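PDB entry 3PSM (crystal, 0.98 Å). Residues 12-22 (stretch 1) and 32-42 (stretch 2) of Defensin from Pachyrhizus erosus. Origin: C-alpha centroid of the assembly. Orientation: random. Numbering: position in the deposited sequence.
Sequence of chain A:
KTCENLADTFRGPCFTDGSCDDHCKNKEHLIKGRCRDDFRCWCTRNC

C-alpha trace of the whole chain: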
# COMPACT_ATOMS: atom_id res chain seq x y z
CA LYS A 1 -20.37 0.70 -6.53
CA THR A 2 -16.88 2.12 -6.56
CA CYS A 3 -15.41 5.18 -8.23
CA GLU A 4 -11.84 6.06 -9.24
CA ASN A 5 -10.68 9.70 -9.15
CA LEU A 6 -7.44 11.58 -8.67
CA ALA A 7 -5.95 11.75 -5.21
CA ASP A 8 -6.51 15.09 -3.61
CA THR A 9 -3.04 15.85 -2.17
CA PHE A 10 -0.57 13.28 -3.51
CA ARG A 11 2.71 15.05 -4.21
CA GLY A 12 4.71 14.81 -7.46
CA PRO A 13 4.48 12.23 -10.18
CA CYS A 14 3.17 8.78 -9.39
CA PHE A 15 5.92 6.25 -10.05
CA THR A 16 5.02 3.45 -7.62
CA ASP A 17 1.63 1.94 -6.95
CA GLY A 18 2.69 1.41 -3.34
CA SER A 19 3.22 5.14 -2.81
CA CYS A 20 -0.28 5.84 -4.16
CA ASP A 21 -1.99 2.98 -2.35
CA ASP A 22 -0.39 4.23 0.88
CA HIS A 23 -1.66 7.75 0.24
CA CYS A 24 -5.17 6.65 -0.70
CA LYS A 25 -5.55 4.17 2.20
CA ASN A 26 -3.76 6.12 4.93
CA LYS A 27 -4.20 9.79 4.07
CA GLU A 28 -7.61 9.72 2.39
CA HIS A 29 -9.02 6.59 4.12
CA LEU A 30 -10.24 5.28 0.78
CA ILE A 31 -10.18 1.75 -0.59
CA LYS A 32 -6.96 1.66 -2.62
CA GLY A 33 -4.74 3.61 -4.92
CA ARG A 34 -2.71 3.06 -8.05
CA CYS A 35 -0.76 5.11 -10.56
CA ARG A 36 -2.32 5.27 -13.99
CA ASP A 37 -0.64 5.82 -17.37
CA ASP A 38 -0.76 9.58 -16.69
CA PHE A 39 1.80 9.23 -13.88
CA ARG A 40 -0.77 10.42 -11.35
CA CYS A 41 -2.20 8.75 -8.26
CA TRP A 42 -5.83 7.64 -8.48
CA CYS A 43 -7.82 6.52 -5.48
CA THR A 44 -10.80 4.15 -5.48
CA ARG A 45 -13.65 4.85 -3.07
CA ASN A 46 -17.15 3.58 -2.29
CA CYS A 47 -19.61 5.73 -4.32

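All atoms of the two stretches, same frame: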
# COMPACT_ATOMS: atom_id res chain seq x y z
N GLY A 12 3.76 15.16 -6.40
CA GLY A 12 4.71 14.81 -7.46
C GLY A 12 4.16 13.72 -8.35
O GLY A 12 2.99 13.21 -8.16
N PRO A 13 4.96 13.30 -9.30
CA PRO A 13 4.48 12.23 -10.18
C PRO A 13 4.29 10.93 -9.42
O PRO A 13 5.04 10.61 -8.47
CB PRO A 13 5.61 12.10 -11.23
CG PRO A 13 6.29 13.47 -11.14
CD PRO A 13 6.30 13.74 -9.67
N CYS A 14 3.40 10.11 -9.95
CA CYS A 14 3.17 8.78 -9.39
C CYS A 14 3.98 7.75 -10.17
O CYS A 14 3.70 7.49 -11.33
CB CYS A 14 1.69 8.46 -9.48
SG CYS A 14 1.10 7.08 -8.51
N PHE A 15 5.02 7.25 -9.50
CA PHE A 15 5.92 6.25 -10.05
C PHE A 15 5.68 4.87 -9.51
O PHE A 15 5.99 3.91 -10.18
CB PHE A 15 7.37 6.64 -9.78
CG PHE A 15 7.81 7.88 -10.51
CD1 PHE A 15 8.19 9.01 -9.81
CD2 PHE A 15 7.83 7.96 -11.89
CE1 PHE A 15 8.61 10.16 -10.48
CE2 PHE A 15 8.25 9.11 -12.51
CZ PHE A 15 8.63 10.21 -11.85
N THR A 16 5.21 4.74 -8.27
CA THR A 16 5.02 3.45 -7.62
C THR A 16 3.59 3.33 -7.17
O THR A 16 3.05 4.23 -6.53
CB THR A 16 6.02 3.21 -6.49
OG1 THR A 16 5.65 4.01 -5.36
CG2 THR A 16 7.45 3.48 -6.95
N ASP A 17 2.98 2.17 -7.47
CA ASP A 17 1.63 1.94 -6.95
C ASP A 17 1.64 1.91 -5.44
O ASP A 17 0.66 2.38 -4.82
CB ASP A 17 1.06 0.65 -7.50
CG ASP A 17 0.58 0.83 -8.95
OD1 ASP A 17 0.62 1.88 -9.52
OD2 ASP A 17 0.03 -0.18 -9.48
N GLY A 18 2.69 1.41 -4.79
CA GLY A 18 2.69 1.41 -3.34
C GLY A 18 2.60 2.78 -2.76
O GLY A 18 1.89 3.03 -1.78
N SER A 19 3.30 3.79 -3.34
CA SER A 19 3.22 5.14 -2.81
C SER A 19 1.76 5.67 -2.89
O SER A 19 1.28 6.35 -1.97
CB SER A 19 4.14 6.09 -3.53
OG SER A 19 3.79 6.33 -4.89
N CYS A 20 1.08 5.37 -3.99
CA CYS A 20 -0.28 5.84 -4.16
C CYS A 20 -1.26 5.10 -3.31
O CYS A 20 -2.17 5.69 -2.70
CB CYS A 20 -0.65 5.74 -5.64
SG CYS A 20 -2.32 6.28 -6.04
N ASP A 21 -1.11 3.78 -3.22
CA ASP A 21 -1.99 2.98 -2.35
C ASP A 21 -1.86 3.42 -0.90
O ASP A 21 -2.86 3.53 -0.18
CB ASP A 21 -1.65 1.51 -2.53
CG ASP A 21 -2.72 0.54 -2.09
OD1 ASP A 21 -3.91 0.85 -2.24
OD2 ASP A 21 -2.34 -0.55 -1.60
N ASP A 22 -0.64 3.70 -0.46
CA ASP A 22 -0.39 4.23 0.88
C ASP A 22 -1.16 5.53 1.08
O ASP A 22 -1.92 5.70 2.02
CB ASP A 22 1.12 4.41 1.06
CG ASP A 22 1.58 5.15 2.28
OD1 ASP A 22 0.82 5.21 3.26
OD2 ASP A 22 2.71 5.71 2.25
N LYS A 32 -8.24 2.01 -2.02
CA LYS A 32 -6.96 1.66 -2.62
C LYS A 32 -6.53 2.77 -3.54
O LYS A 32 -7.31 3.68 -3.88
CB LYS A 32 -7.01 0.32 -3.35
CG LYS A 32 -7.94 0.32 -4.53
CD LYS A 32 -7.99 -1.03 -5.22
CE LYS A 32 -8.90 -1.02 -6.43
NZ LYS A 32 -8.78 -2.33 -7.10
N GLY A 33 -5.28 2.71 -3.94
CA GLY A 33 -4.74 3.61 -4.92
C GLY A 33 -3.81 2.91 -5.89
O GLY A 33 -3.17 1.91 -5.54
N ARG A 34 -3.67 3.51 -7.07
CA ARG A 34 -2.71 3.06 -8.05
C ARG A 34 -2.28 4.24 -8.91
O ARG A 34 -3.06 5.19 -9.11
CB ARG A 34 -3.25 1.96 -8.95
CG ARG A 34 -4.45 2.45 -9.78
CD ARG A 34 -4.85 1.45 -10.81
NE ARG A 34 -6.05 1.90 -11.51
CZ ARG A 34 -6.45 1.43 -12.68
NH1 ARG A 34 -5.75 0.51 -13.31
NH2 ARG A 34 -7.59 1.95 -13.15
N CYS A 35 -1.09 4.16 -9.46
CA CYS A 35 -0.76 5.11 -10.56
C CYS A 35 -1.45 4.65 -11.83
O CYS A 35 -1.63 3.47 -12.08
CB CYS A 35 0.73 5.11 -10.83
SG CYS A 35 1.80 5.38 -9.37
N ARG A 36 -1.83 5.59 -12.65
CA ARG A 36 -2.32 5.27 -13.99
C ARG A 36 -1.29 5.72 -15.02
O ARG A 36 -0.19 6.18 -14.69
CB ARG A 36 -3.76 5.77 -14.22
CG ARG A 36 -4.72 4.97 -13.35
CD ARG A 36 -6.16 5.33 -13.46
NE ARG A 36 -6.69 5.04 -14.76
CZ ARG A 36 -7.36 5.79 -15.56
NH1 ARG A 36 -7.71 7.06 -15.24
NH2 ARG A 36 -7.76 5.32 -16.75
N ASP A 37 -1.59 5.59 -16.29
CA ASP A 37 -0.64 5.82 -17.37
C ASP A 37 -0.34 7.29 -17.58
O ASP A 37 0.58 7.62 -18.35
CB ASP A 37 -1.16 5.19 -18.66
CG ASP A 37 -2.44 5.75 -19.22
OD1 ASP A 37 -2.76 5.44 -20.37
OD2 ASP A 37 -3.18 6.43 -18.51
N ASP A 38 -1.00 8.14 -16.87
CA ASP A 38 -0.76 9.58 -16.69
C ASP A 38 0.27 9.94 -15.62
O ASP A 38 0.55 11.13 -15.39
CB ASP A 38 -2.04 10.36 -16.40
CG ASP A 38 -2.72 9.92 -15.11
OD1 ASP A 38 -3.72 10.53 -14.77
OD2 ASP A 38 -2.24 8.95 -14.45
N PHE A 39 0.86 8.95 -14.98
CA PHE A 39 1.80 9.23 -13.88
C PHE A 39 1.17 10.07 -12.80
O PHE A 39 1.86 10.86 -12.13
CB PHE A 39 3.11 9.83 -14.37
CG PHE A 39 3.93 8.87 -15.21
CD1 PHE A 39 3.67 8.78 -16.58
CD2 PHE A 39 4.91 8.12 -14.62
CE1 PHE A 39 4.49 7.91 -17.33
CE2 PHE A 39 5.71 7.28 -15.38
CZ PHE A 39 5.49 7.18 -16.73
N ARG A 40 -0.09 9.83 -12.50
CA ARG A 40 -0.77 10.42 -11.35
C ARG A 40 -1.39 9.30 -10.51
O ARG A 40 -1.60 8.18 -10.96
CB ARG A 40 -1.87 11.39 -11.79
CG ARG A 40 -1.26 12.61 -12.49
CD ARG A 40 -2.31 13.67 -12.78
NE ARG A 40 -3.22 13.14 -13.76
CZ ARG A 40 -4.12 13.83 -14.43
NH1 ARG A 40 -4.23 15.12 -14.19
NH2 ARG A 40 -4.91 13.19 -15.31
N CYS A 41 -1.63 9.65 -9.25
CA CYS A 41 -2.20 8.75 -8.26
C CYS A 41 -3.71 8.87 -8.25
O CYS A 41 -4.25 9.97 -8.09
CB CYS A 41 -1.64 9.12 -6.88
SG CYS A 41 -2.37 8.24 -5.48
N TRP A 42 -4.38 7.75 -8.45
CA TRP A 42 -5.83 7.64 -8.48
C TRP A 42 -6.28 6.74 -7.33
O TRP A 42 -5.78 5.64 -7.15
CB TRP A 42 -6.29 7.01 -9.81
CG TRP A 42 -6.05 7.91 -11.01
CD1 TRP A 42 -4.85 8.19 -11.60
CD2 TRP A 42 -7.06 8.60 -11.75
NE1 TRP A 42 -5.09 9.04 -12.66
CE2 TRP A 42 -6.40 9.31 -12.78
CE3 TRP A 42 -8.45 8.72 -11.64
CZ2 TRP A 42 -7.09 10.11 -13.67
CZ3 TRP A 42 -9.11 9.51 -12.58
CH2 TRP A 42 -8.42 10.18 -13.57
O HOH W 1 -0.94 0.88 -11.97

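Small disulfide-rich proteins such as this defensin have little room for a hydrophobic core, and they join helix to sheet by covalent links reinforced with a few well-placed hydrogen bonds. Here the helix beginning at Asp-17 runs at 147° to the strand 32-35, with axes 5.7 Å apart at closest.

Lys-32 is exposed, and its extended side chain leads away, while its CA lies against Asp-21. At Gly-33 the approach is so close that glycine fits well; a CB would point toward the helix and stand 2.6 Å from Cys-20 O, a clash. Gly-33 N donates to Asp-21 OD1 at 2.9 Å. Arg-34 turns outward overall, and its backbone pairs with Trp-42 in the sheet, and Cys-20 SG lies 3.2 Å from Arg-34 N.

Cys-35 points toward stretch 1 and forms the first disulfide, with its SG 2.0 Å from Cys-14 SG and a chi3 of -77°. Its amide is also held: Cys-35 N donates to Asp-17 OD1 at 2.9 Å, so aspartates one helical turn apart serve two strand amides. Water 1 bridges the pair, its O 2.9 Å from Asp-17 OD2 and 2.7 Å from Cys-35 O.

The chain then reverses through a type I turn from Arg-36 to Phe-39, within which Asp-38 sits, its OD1 in a salt bridge 2.8 Å from NE of Arg-40, just past the turn. Phe-39 O accepts from Cys-14 N at 2.8 Å, almost linearly, while Phe-15 CD2 comes to the edge of the Phe-39 ring, 4.0 Å from Phe-39 CD2, on the exposed margin.

Finally, buried Cys-41 points inward to the second disulfide, its SG 2.0 Å from Cys-20 SG, with chi3 of 83°. Trp-42 faces away, its indole NE1 donating to Asp-38 OD1 at 2.9 Å.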